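Long-range contacts in transcriptional regulator (Streptococcus pneumoniae, PDB 2GNP), which is of unknown function but probably binds a sugar or sugar-phosphate effector and so controls transcription, as regulators with this sugar-binding domain do: residues A[51-56]-A[76-80]; A[64-70]-A[99-105]; A[84-88]-A[115-120]; A[132-136]-A[208-212]. All coordinates share one frame; numbering follows the deposited sequence.

Contact 1. Residues A[51-56]-A[76-80]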
# COMPACT_ATOMS: atom_id res chain seq x y z
N LEU A 51 6.93 -2.20 11.79
CA LEU A 51 7.15 -3.36 10.91
C LEU A 51 8.21 -4.35 11.48
O LEU A 51 8.05 -5.58 11.44
CB LEU A 51 7.57 -2.88 9.51
CG LEU A 51 7.80 -3.99 8.49
CD1 LEU A 51 6.52 -4.80 8.27
CD2 LEU A 51 8.20 -3.34 7.15
N ARG A 52 9.30 -3.81 12.03
CA ARG A 52 10.34 -4.66 12.56
C ARG A 52 9.76 -5.61 13.64
O ARG A 52 10.09 -6.80 13.72
CB ARG A 52 11.52 -3.82 13.10
CG ARG A 52 12.62 -4.67 13.76
CD ARG A 52 13.83 -3.85 14.17
NE ARG A 52 14.98 -4.71 14.53
CZ ARG A 52 15.19 -5.31 15.71
NH1 ARG A 52 14.26 -5.26 16.67
NH2 ARG A 52 16.29 -6.02 15.89
N ASN A 53 8.86 -5.07 14.48
CA ASN A 53 8.20 -5.88 15.50
C ASN A 53 7.25 -6.97 15.01
O ASN A 53 7.00 -7.98 15.69
CB ASN A 53 7.49 -4.93 16.47
CG ASN A 53 8.45 -4.36 17.50
OD1 ASN A 53 9.51 -4.95 17.77
ND2 ASN A 53 8.10 -3.21 18.09
N LEU A 54 6.69 -6.73 13.82
CA LEU A 54 5.80 -7.67 13.16
C LEU A 54 6.55 -8.82 12.55
O LEU A 54 6.05 -9.94 12.47
CB LEU A 54 4.96 -6.96 12.08
CG LEU A 54 3.95 -5.88 12.52
CD1 LEU A 54 3.22 -5.32 11.28
CD2 LEU A 54 2.96 -6.39 13.60
N ILE A 55 7.79 -8.56 12.11
CA ILE A 55 8.56 -9.57 11.41
C ILE A 55 9.11 -10.64 12.35
O ILE A 55 9.86 -10.34 13.29
CB ILE A 55 9.65 -8.97 10.49
CG1 ILE A 55 8.99 -8.05 9.44
CG2 ILE A 55 10.44 -10.09 9.78
CD1 ILE A 55 9.99 -7.14 8.59
N ASP A 56 8.74 -11.87 12.08
CA ASP A 56 9.21 -13.02 12.83
C ASP A 56 9.69 -14.11 11.90
O ASP A 56 9.49 -14.06 10.70
CB ASP A 56 8.04 -13.57 13.66
CG ASP A 56 7.67 -12.67 14.85
OD1 ASP A 56 8.56 -12.11 15.54
OD2 ASP A 56 6.44 -12.57 15.13
N ILE A 76 14.52 1.13 8.84
CA ILE A 76 14.28 -0.02 9.66
C ILE A 76 15.58 -0.71 10.07
O ILE A 76 16.52 -0.82 9.24
CB ILE A 76 13.30 -1.02 8.94
CG1 ILE A 76 12.76 -2.06 9.92
CG2 ILE A 76 14.00 -1.69 7.74
CD1 ILE A 76 11.56 -2.85 9.33
N HIS A 77 15.62 -1.20 11.32
CA HIS A 77 16.81 -1.90 11.85
C HIS A 77 16.78 -3.36 11.49
O HIS A 77 15.72 -4.02 11.58
CB HIS A 77 16.96 -1.75 13.39
CG HIS A 77 18.33 -2.08 13.87
ND1 HIS A 77 18.71 -3.36 14.24
CD2 HIS A 77 19.44 -1.32 13.95
CE1 HIS A 77 20.00 -3.36 14.54
NE2 HIS A 77 20.46 -2.13 14.39
N SER A 78 17.95 -3.91 11.14
CA SER A 78 18.06 -5.36 10.88
C SER A 78 17.62 -6.22 12.08
O SER A 78 17.61 -5.75 13.24
CB SER A 78 19.51 -5.71 10.51
OG SER A 78 20.34 -5.52 11.66
N LYS A 79 17.26 -7.46 11.82
CA LYS A 79 16.89 -8.43 12.87
C LYS A 79 17.21 -9.83 12.41
O LYS A 79 17.02 -10.17 11.24
CB LYS A 79 15.39 -8.28 13.17
CG LYS A 79 14.75 -9.16 14.25
CD LYS A 79 13.18 -8.98 14.13
CE LYS A 79 12.46 -9.34 15.40
NZ LYS A 79 10.99 -9.08 15.25
N SER A 80 17.74 -10.68 13.31
CA SER A 80 18.10 -12.04 12.88
C SER A 80 16.93 -13.01 12.87
O SER A 80 16.72 -13.74 13.86
CB SER A 80 19.25 -12.65 13.72
OG SER A 80 20.39 -11.78 13.69
O HOH W 1 8.71 -9.78 16.92
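Arg52 has CG anti to its own nitrogen (chi1 176°) and stays extended to NE, which carries the guanidinium from the last turns of helix 36-54 to the backbone of residues 77-78. Lys79 is extended along its whole length (chi1 -179°). It crosses Arg52 at a slant and reaches the end of the same helix.

The guanidinium grips the carbonyl of Ser78 side-on. Arg52 NE lies 3.1 Å and Arg52 NH2 3.0 Å from Ser78 O, and this oxygen sits in the guanidinium plane. NH2 is only slightly tilted from the carbonyl plane, whereas NE stands well above it. A third donor, His77 ND1, reaches Ser78 O on a lone pair at 2.8 Å. Arg52 NE also makes a weak bond to His77 O. The start of the Lys79 chain, CB and CG, lies over one guanidinium face.

At its far end Lys79 NZ donates to Ile55 O at 2.6 Å and to Arg52 O at 2.9 Å. A water accepts from NZ and donates to Asn53 O and Asp56 OD1. The direct salt bridge from Asp56 to Lys79 is long. Ile76 CD1 packs against Leu51 CB at 4.0 Å, and Phe113 of helix 102-113 touches both Ile76 and Lys79.

The arginine holds the loop after helix 67-75 by its Ser78 carbonyl. The lysine ammonium donates to two carbonyls at the C-terminal end of helix 36-54, where the helix dipole would probably stabilise its charge.

Contact 2. Residues A[64-70]-A[99-105]; sequences SWGKSLS and KYHVNTL
The ring of Tyr100 lies flat against the start of helix 67-75. Lys67 CA sits over its centre, 3.7 Å from the ring centroid and 7° off the normal, a CH-pi contact. With CG anti to its nitrogen (chi1 -180°), the lysine side chain runs alongside the tyrosine and points the same way. Its CB lies over the same face near CE2, and Lys67 CG reaches Tyr100 OH at 3.4 Å. Ser70, one turn further on, meets the ring obliquely, with Ser70 CB 3.3 Å from Tyr100 CD1.

A backbone bond joins the two segments beside the ring. Gly66 N donates to Tyr100 O at 2.9 Å, almost straight at 174°, in the carbonyl plane and on a lone pair. Gly66 is the N-cap residue of helix 67-75.

Leu105 forms the apolar part. Its side chain is turned to helix 67-75, and its two methyls take separate partners. Leu105 CD1 packs on Leu69 CB at 3.7 Å, and Leu105 CD2 on Ser70 CA at 3.6 Å. Val102 CG2 and Leu105 CD1 both close over Ser64 O, a buried oxygen with no hydrogen-bonding partner in the model. A water joins Lys99 NZ to Ser70 O, while the main partner of this lysine is Asp74.

The contact joins the N-terminal ends of helices 67-75 and 102-113. Leu69 and Leu105 both rest on Phe63 of strand 60-63, and Ser64 is backbone-bonded to Val155 of strand 153-160.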
# COMPACT_ATOMS: atom_id res chain seq x y z
N SER A 64 4.34 -3.54 -1.73
CA SER A 64 4.04 -2.76 -2.95
C SER A 64 5.24 -1.79 -3.21
O SER A 64 6.42 -2.12 -2.98
CB SER A 64 2.67 -2.06 -2.88
OG SER A 64 2.26 -1.59 -4.13
N TRP A 65 4.92 -0.61 -3.73
CA TRP A 65 5.92 0.23 -4.35
C TRP A 65 5.79 1.64 -3.73
O TRP A 65 4.82 1.92 -3.02
CB TRP A 65 5.68 0.26 -5.90
CG TRP A 65 4.35 0.91 -6.31
CD1 TRP A 65 3.10 0.36 -6.33
CD2 TRP A 65 4.19 2.26 -6.72
NE1 TRP A 65 2.16 1.30 -6.72
CE2 TRP A 65 2.82 2.48 -6.97
CE3 TRP A 65 5.09 3.31 -6.90
CZ2 TRP A 65 2.33 3.71 -7.40
CZ3 TRP A 65 4.61 4.54 -7.33
CH2 TRP A 65 3.24 4.73 -7.59
N GLY A 66 6.78 2.49 -3.96
CA GLY A 66 6.63 3.90 -3.57
C GLY A 66 7.43 4.55 -2.49
O GLY A 66 8.20 3.90 -1.74
N LYS A 67 7.26 5.88 -2.41
CA LYS A 67 8.06 6.71 -1.48
C LYS A 67 7.89 6.39 -0.02
O LYS A 67 8.88 6.28 0.69
CB LYS A 67 7.83 8.23 -1.69
CG LYS A 67 8.66 9.15 -0.74
CD LYS A 67 8.25 10.64 -0.97
CE LYS A 67 9.05 11.64 -0.14
NZ LYS A 67 8.74 11.61 1.32
N SER A 68 6.64 6.27 0.47
CA SER A 68 6.41 5.94 1.87
C SER A 68 7.14 4.65 2.27
O SER A 68 7.76 4.57 3.33
CB SER A 68 4.90 5.77 2.16
OG SER A 68 4.23 7.04 2.17
N LEU A 69 7.14 3.69 1.35
CA LEU A 69 7.75 2.40 1.69
C LEU A 69 9.27 2.55 1.68
O LEU A 69 9.97 2.03 2.57
CB LEU A 69 7.27 1.31 0.74
CG LEU A 69 5.80 0.98 0.91
CD1 LEU A 69 5.50 -0.37 0.25
CD2 LEU A 69 5.29 1.16 2.34
N SER A 70 9.78 3.24 0.66
CA SER A 70 11.23 3.43 0.57
C SER A 70 11.73 4.13 1.83
O SER A 70 12.75 3.77 2.42
CB SER A 70 11.59 4.21 -0.69
OG SER A 70 13.00 4.44 -0.72
N LYS A 99 14.73 3.79 -6.44
CA LYS A 99 14.68 3.60 -4.97
C LYS A 99 13.32 3.12 -4.46
O LYS A 99 13.22 2.50 -3.37
CB LYS A 99 15.00 4.92 -4.28
CG LYS A 99 16.40 5.05 -3.73
CD LYS A 99 16.67 4.06 -2.60
CE LYS A 99 16.69 4.73 -1.21
NZ LYS A 99 17.13 3.72 -0.20
N TYR A 100 12.30 3.45 -5.24
CA TYR A 100 10.89 3.24 -4.90
C TYR A 100 10.31 2.02 -5.60
O TYR A 100 9.13 1.67 -5.38
CB TYR A 100 10.08 4.48 -5.31
CG TYR A 100 10.47 5.78 -4.57
CD1 TYR A 100 11.45 5.81 -3.57
CD2 TYR A 100 9.84 6.99 -4.90
CE1 TYR A 100 11.79 7.01 -2.89
CE2 TYR A 100 10.16 8.18 -4.25
CZ TYR A 100 11.13 8.20 -3.25
OH TYR A 100 11.42 9.42 -2.63
N HIS A 101 11.11 1.36 -6.46
CA HIS A 101 10.62 0.23 -7.25
C HIS A 101 10.39 -0.99 -6.31
O HIS A 101 11.24 -1.23 -5.41
CB HIS A 101 11.68 -0.17 -8.28
CG HIS A 101 11.24 -1.28 -9.14
ND1 HIS A 101 10.66 -1.08 -10.38
CD2 HIS A 101 11.21 -2.61 -8.92
CE1 HIS A 101 10.34 -2.26 -10.90
NE2 HIS A 101 10.65 -3.20 -10.02
N VAL A 102 9.31 -1.78 -6.54
CA VAL A 102 9.06 -2.97 -5.62
C VAL A 102 10.30 -3.88 -5.52
O VAL A 102 10.62 -4.40 -4.44
CB VAL A 102 7.80 -3.80 -6.00
CG1 VAL A 102 7.96 -4.50 -7.37
CG2 VAL A 102 7.38 -4.74 -4.90
N ASN A 103 10.98 -4.14 -6.64
CA ASN A 103 12.11 -5.09 -6.58
C ASN A 103 13.27 -4.51 -5.78
O ASN A 103 13.98 -5.25 -5.09
CB ASN A 103 12.59 -5.44 -7.98
CG ASN A 103 11.57 -6.29 -8.72
OD1 ASN A 103 10.69 -6.94 -8.14
ND2 ASN A 103 11.72 -6.31 -10.06
N THR A 104 13.48 -3.20 -5.89
CA THR A 104 14.44 -2.51 -5.02
C THR A 104 14.12 -2.67 -3.53
O THR A 104 15.00 -2.94 -2.70
CB THR A 104 14.63 -1.02 -5.35
OG1 THR A 104 15.09 -0.91 -6.69
CG2 THR A 104 15.70 -0.40 -4.39
N LEU A 105 12.86 -2.44 -3.19
CA LEU A 105 12.45 -2.54 -1.79
C LEU A 105 12.61 -3.95 -1.31
O LEU A 105 13.05 -4.18 -0.20
CB LEU A 105 10.98 -2.10 -1.65
CG LEU A 105 10.70 -0.64 -2.03
CD1 LEU A 105 9.20 -0.35 -1.98
CD2 LEU A 105 11.56 0.33 -1.17
O HOH W 2 14.57 1.99 0.72

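Contact 3. Residues A[84-88]-A[115-120]; sequences VHFYP and GECTFM
His85 pairs with Glu116 and Phe86 with Cys117 in a parallel beta ladder that closes the beta-alpha-beta unit of strand 85-88, helix 102-113 and strand 116-117. Three backbone bonds hold it. Glu116 N donates to Val84 O at 3.0 Å, Phe86 N to Glu116 O at 2.9 Å, and Thr118 N to Phe86 O at 3.0 Å. A CA-H...O contact from His85 also reaches Glu116 O.

His85 and Glu116 stand on one face of the sheet. They lie side by side, with ring and carboxylate planes 41° apart and Glu116 OE1 3.6 Å from His85 CE1. His85 NE2 has its bond elsewhere, to Asn83. On the other face Phe86 keeps CG beside its backbone nitrogen (chi1 -72°), which sets the ring edge against Gly115 CA. At Gly115 it is thus the CA itself that meets the ring.

Further out, Phe86 packs on Met109 and Cys117 on Ile106 and Ser110, all of helix 102-113, which packs on this face. Strand 60-63 flanks strand 85-88 and bonds to the backbone of His85 and Tyr87. Leu144 of helix 142-147 touches Pro88, Thr118 and Met120. The regular pairing ends at Pro88, which has no N-H to give. Its ring packs instead on selenomethionine Met120, with Pro88 CB 3.7 Å from Met120 CB.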
# COMPACT_ATOMS: atom_id res chain seq x y z
N VAL A 84 12.46 -16.22 6.36
CA VAL A 84 11.52 -15.15 5.95
C VAL A 84 11.61 -15.04 4.42
O VAL A 84 12.71 -15.21 3.84
CB VAL A 84 11.87 -13.79 6.58
CG1 VAL A 84 10.97 -12.64 6.07
CG2 VAL A 84 11.72 -13.87 8.12
N HIS A 85 10.46 -14.78 3.78
CA HIS A 85 10.43 -14.72 2.32
C HIS A 85 9.71 -13.43 1.93
O HIS A 85 8.65 -13.14 2.52
CB HIS A 85 9.64 -15.90 1.73
CG HIS A 85 10.20 -17.23 2.12
ND1 HIS A 85 10.89 -18.03 1.24
CD2 HIS A 85 10.19 -17.89 3.31
CE1 HIS A 85 11.28 -19.14 1.87
NE2 HIS A 85 10.88 -19.07 3.13
N PHE A 86 10.26 -12.67 0.97
CA PHE A 86 9.65 -11.40 0.52
C PHE A 86 9.15 -11.59 -0.92
O PHE A 86 9.86 -12.18 -1.73
CB PHE A 86 10.76 -10.31 0.51
CG PHE A 86 11.16 -9.88 1.92
CD1 PHE A 86 12.36 -10.33 2.49
CD2 PHE A 86 10.27 -9.15 2.70
CE1 PHE A 86 12.63 -10.03 3.82
CE2 PHE A 86 10.58 -8.74 4.00
CZ PHE A 86 11.77 -9.19 4.56
N TYR A 87 7.98 -11.02 -1.21
CA TYR A 87 7.27 -11.18 -2.50
C TYR A 87 6.79 -9.78 -2.92
O TYR A 87 6.59 -8.90 -2.08
CB TYR A 87 6.03 -12.06 -2.34
CG TYR A 87 6.36 -13.44 -1.83
CD1 TYR A 87 6.37 -13.66 -0.47
CD2 TYR A 87 6.67 -14.48 -2.71
CE1 TYR A 87 6.70 -14.94 0.06
CE2 TYR A 87 6.99 -15.76 -2.20
CZ TYR A 87 7.01 -15.94 -0.80
OH TYR A 87 7.35 -17.19 -0.30
N PRO A 88 6.61 -9.57 -4.25
CA PRO A 88 5.97 -8.35 -4.76
C PRO A 88 4.47 -8.55 -4.76
O PRO A 88 3.97 -9.63 -5.14
CB PRO A 88 6.49 -8.26 -6.23
CG PRO A 88 6.70 -9.77 -6.67
CD PRO A 88 7.11 -10.47 -5.29
N GLY A 115 16.32 -12.39 4.03
CA GLY A 115 15.23 -13.22 3.49
C GLY A 115 15.48 -13.64 2.04
O GLY A 115 16.34 -13.09 1.32
N GLU A 116 14.67 -14.60 1.60
CA GLU A 116 14.74 -15.09 0.26
C GLU A 116 13.72 -14.26 -0.51
O GLU A 116 12.71 -13.88 0.08
CB GLU A 116 14.39 -16.58 0.31
CG GLU A 116 15.01 -17.32 -0.83
CD GLU A 116 14.66 -18.83 -0.90
OE1 GLU A 116 14.38 -19.49 0.17
OE2 GLU A 116 14.72 -19.31 -2.02
N CYS A 117 13.98 -13.95 -1.79
CA CYS A 117 13.26 -12.91 -2.57
C CYS A 117 12.67 -13.52 -3.82
O CYS A 117 13.39 -14.26 -4.54
CB CYS A 117 14.22 -11.84 -3.11
SG CYS A 117 15.03 -10.92 -1.77
N THR A 118 11.41 -13.14 -4.10
CA THR A 118 10.78 -13.35 -5.39
C THR A 118 10.57 -11.94 -5.95
O THR A 118 10.19 -11.02 -5.19
CB THR A 118 9.40 -14.03 -5.15
OG1 THR A 118 9.54 -15.37 -4.64
CG2 THR A 118 8.60 -14.10 -6.42
N PHE A 119 10.85 -11.75 -7.25
CA PHE A 119 10.80 -10.43 -7.88
C PHE A 119 9.67 -10.39 -8.88
O PHE A 119 9.21 -11.44 -9.30
CB PHE A 119 12.13 -10.13 -8.56
CG PHE A 119 13.24 -9.94 -7.57
CD1 PHE A 119 14.21 -10.95 -7.41
CD2 PHE A 119 13.30 -8.79 -6.77
CE1 PHE A 119 15.25 -10.77 -6.46
CE2 PHE A 119 14.35 -8.61 -5.81
CZ PHE A 119 15.30 -9.63 -5.68
N MSE A 120 9.21 -9.17 -9.19
CA MSE A 120 8.17 -8.97 -10.20
C MSE A 120 8.87 -8.74 -11.56
O MSE A 120 9.63 -7.80 -11.73
CB MSE A 120 7.24 -7.81 -9.83
CG MSE A 120 6.22 -7.44 -10.92
SE MSE A 120 5.05 -8.98 -11.27
CE MSE A 120 4.12 -9.03 -9.58

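Contact 4. Residues A[132-136]-A[208-212]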
# COMPACT_ATOMS: atom_id res chain seq x y z
N ALA A 132 -2.88 -10.94 -19.88
CA ALA A 132 -2.81 -11.00 -18.40
C ALA A 132 -3.04 -12.42 -17.91
O ALA A 132 -2.29 -12.94 -17.06
CB ALA A 132 -3.82 -10.07 -17.77
N ASP A 133 -4.09 -13.08 -18.42
CA ASP A 133 -4.35 -14.46 -18.02
C ASP A 133 -3.23 -15.45 -18.40
O ASP A 133 -2.96 -16.38 -17.64
CB ASP A 133 -5.64 -14.94 -18.63
CG ASP A 133 -6.85 -14.32 -18.02
OD1 ASP A 133 -6.80 -13.75 -16.91
OD2 ASP A 133 -7.92 -14.50 -18.66
N GLY A 134 -2.62 -15.25 -19.56
CA GLY A 134 -1.46 -16.02 -19.98
C GLY A 134 -0.35 -15.98 -18.92
O GLY A 134 0.28 -17.01 -18.66
N ILE A 135 -0.14 -14.79 -18.32
CA ILE A 135 0.86 -14.64 -17.22
C ILE A 135 0.29 -15.25 -15.94
O ILE A 135 0.91 -16.11 -15.29
CB ILE A 135 1.22 -13.18 -17.02
CG1 ILE A 135 1.98 -12.61 -18.21
CG2 ILE A 135 1.99 -12.96 -15.70
CD1 ILE A 135 1.99 -11.09 -18.27
N LEU A 136 -0.91 -14.84 -15.54
CA LEU A 136 -1.42 -15.27 -14.24
C LEU A 136 -1.60 -16.78 -14.10
O LEU A 136 -1.43 -17.33 -13.00
CB LEU A 136 -2.71 -14.54 -13.90
CG LEU A 136 -2.60 -13.01 -13.73
CD1 LEU A 136 -4.06 -12.50 -13.63
CD2 LEU A 136 -1.85 -12.60 -12.48
N GLU A 208 -8.98 -6.75 -14.83
CA GLU A 208 -8.64 -8.06 -15.44
C GLU A 208 -7.31 -8.05 -16.27
O GLU A 208 -6.83 -9.09 -16.75
CB GLU A 208 -9.88 -8.58 -16.26
CG GLU A 208 -11.12 -8.75 -15.38
CD GLU A 208 -12.28 -9.52 -16.02
OE1 GLU A 208 -12.45 -9.39 -17.24
OE2 GLU A 208 -13.01 -10.22 -15.26
N ARG A 209 -6.70 -6.89 -16.43
CA ARG A 209 -5.49 -6.74 -17.20
C ARG A 209 -4.28 -6.53 -16.26
O ARG A 209 -3.17 -6.35 -16.75
CB ARG A 209 -5.54 -5.50 -18.13
CG ARG A 209 -6.32 -5.67 -19.43
CD ARG A 209 -6.79 -4.30 -19.99
NE ARG A 209 -5.77 -3.25 -20.11
CZ ARG A 209 -6.04 -1.96 -20.05
NH1 ARG A 209 -7.29 -1.56 -19.82
NH2 ARG A 209 -5.08 -1.06 -20.18
N THR A 210 -4.55 -6.51 -14.94
CA THR A 210 -3.53 -6.04 -13.97
C THR A 210 -2.85 -7.26 -13.29
O THR A 210 -3.50 -8.21 -12.85
CB THR A 210 -4.18 -5.11 -12.95
OG1 THR A 210 -4.73 -3.99 -13.66
CG2 THR A 210 -3.15 -4.60 -11.90
N ILE A 211 -1.50 -7.18 -13.24
CA ILE A 211 -0.71 -8.26 -12.72
C ILE A 211 -0.39 -7.89 -11.26
O ILE A 211 0.69 -7.38 -10.94
CB ILE A 211 0.59 -8.52 -13.53
CG1 ILE A 211 0.27 -8.81 -15.01
CG2 ILE A 211 1.33 -9.74 -12.92
CD1 ILE A 211 -0.67 -9.97 -15.22
N ALA A 212 -1.36 -8.09 -10.40
CA ALA A 212 -1.20 -7.74 -8.97
C ALA A 212 -2.06 -8.63 -8.12
O ALA A 212 -3.04 -9.22 -8.58
CB ALA A 212 -1.65 -6.29 -8.75
O HOH W 3 -7.93 -11.59 -15.94
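Ile211 pushes one methyl, CD1, into a shallow hollow on helix 129-136. The hollow is lined by Ala132, Ile135 and Leu136, three residues that turn toward the loop. Ile211 CD1 lies 3.9 Å from Leu136 CG, 4.0 Å from Ile135 CG2 and 4.1 Å from Ala132 CB. It also touches the backbone at Ala132 O, which already accepts the helical bond from Leu136 N.

The walls differ in how they meet the knob. Ile135 stands roughly perpendicular to the Ile211 side chain and offers its CG2 branch. Leu136 lies antiparallel alongside it and presents CG and CD2. Two bends make the Ile211 chain reach the hollow: CG1 is beside the backbone nitrogen (chi1 -58°), and chi2 is -57°.

The second bump comes from the helix. Ala132 CB presses on the loop backbone, 3.3 Å from Glu208 O and 3.8 Å from Arg209 CA. The small side chain lets the loop come close, and the nearest CA atoms, those of Ala132 and Arg209, are 5.2 Å apart.

No direct hydrogen bond crosses the contact. A water links the two segments beside Asp133, donating to Asp133 OD1 at 2.6 Å and to Glu208 O. Arg209 turns away to bond Gln126 O and to form a salt bridge with Asp177. Backbone bonds between Arg209 and Gln126 and between Ile211 and Ile124 hold the loop beside the chain that leads into helix 129-136.

This is plain helix-on-loop packing: a single aliphatic knob seated on one face of the short helix 129-136, within the putative sugar-binding domain.

How the contacts relate
Along the chain contact 2 crosses both contact 1 and contact 3, which follow one another; contact 4 comes after all three. Contact 2 meets contact 3 through Asn103 OD1, 2.9 Å from Met120 N, a probable hydrogen bond, and through Val102, which packs on Pro88 and Met120. Their centres are about 13 Å apart. Contact 1 meets contact 3 where Asp56 O lies 3.4 Å from Val84 CG2, with centres about 15 Å apart. Contacts 1 and 2 do not touch, their nearest atoms about 7 Å apart, although helix 67-75 leads from contact 2 into the loop of contact 1. Contact 4 lies farther off, its centre about 32 Å from that of contact 1, but Met120 CE reaches Ile211 O at 4.0 Å.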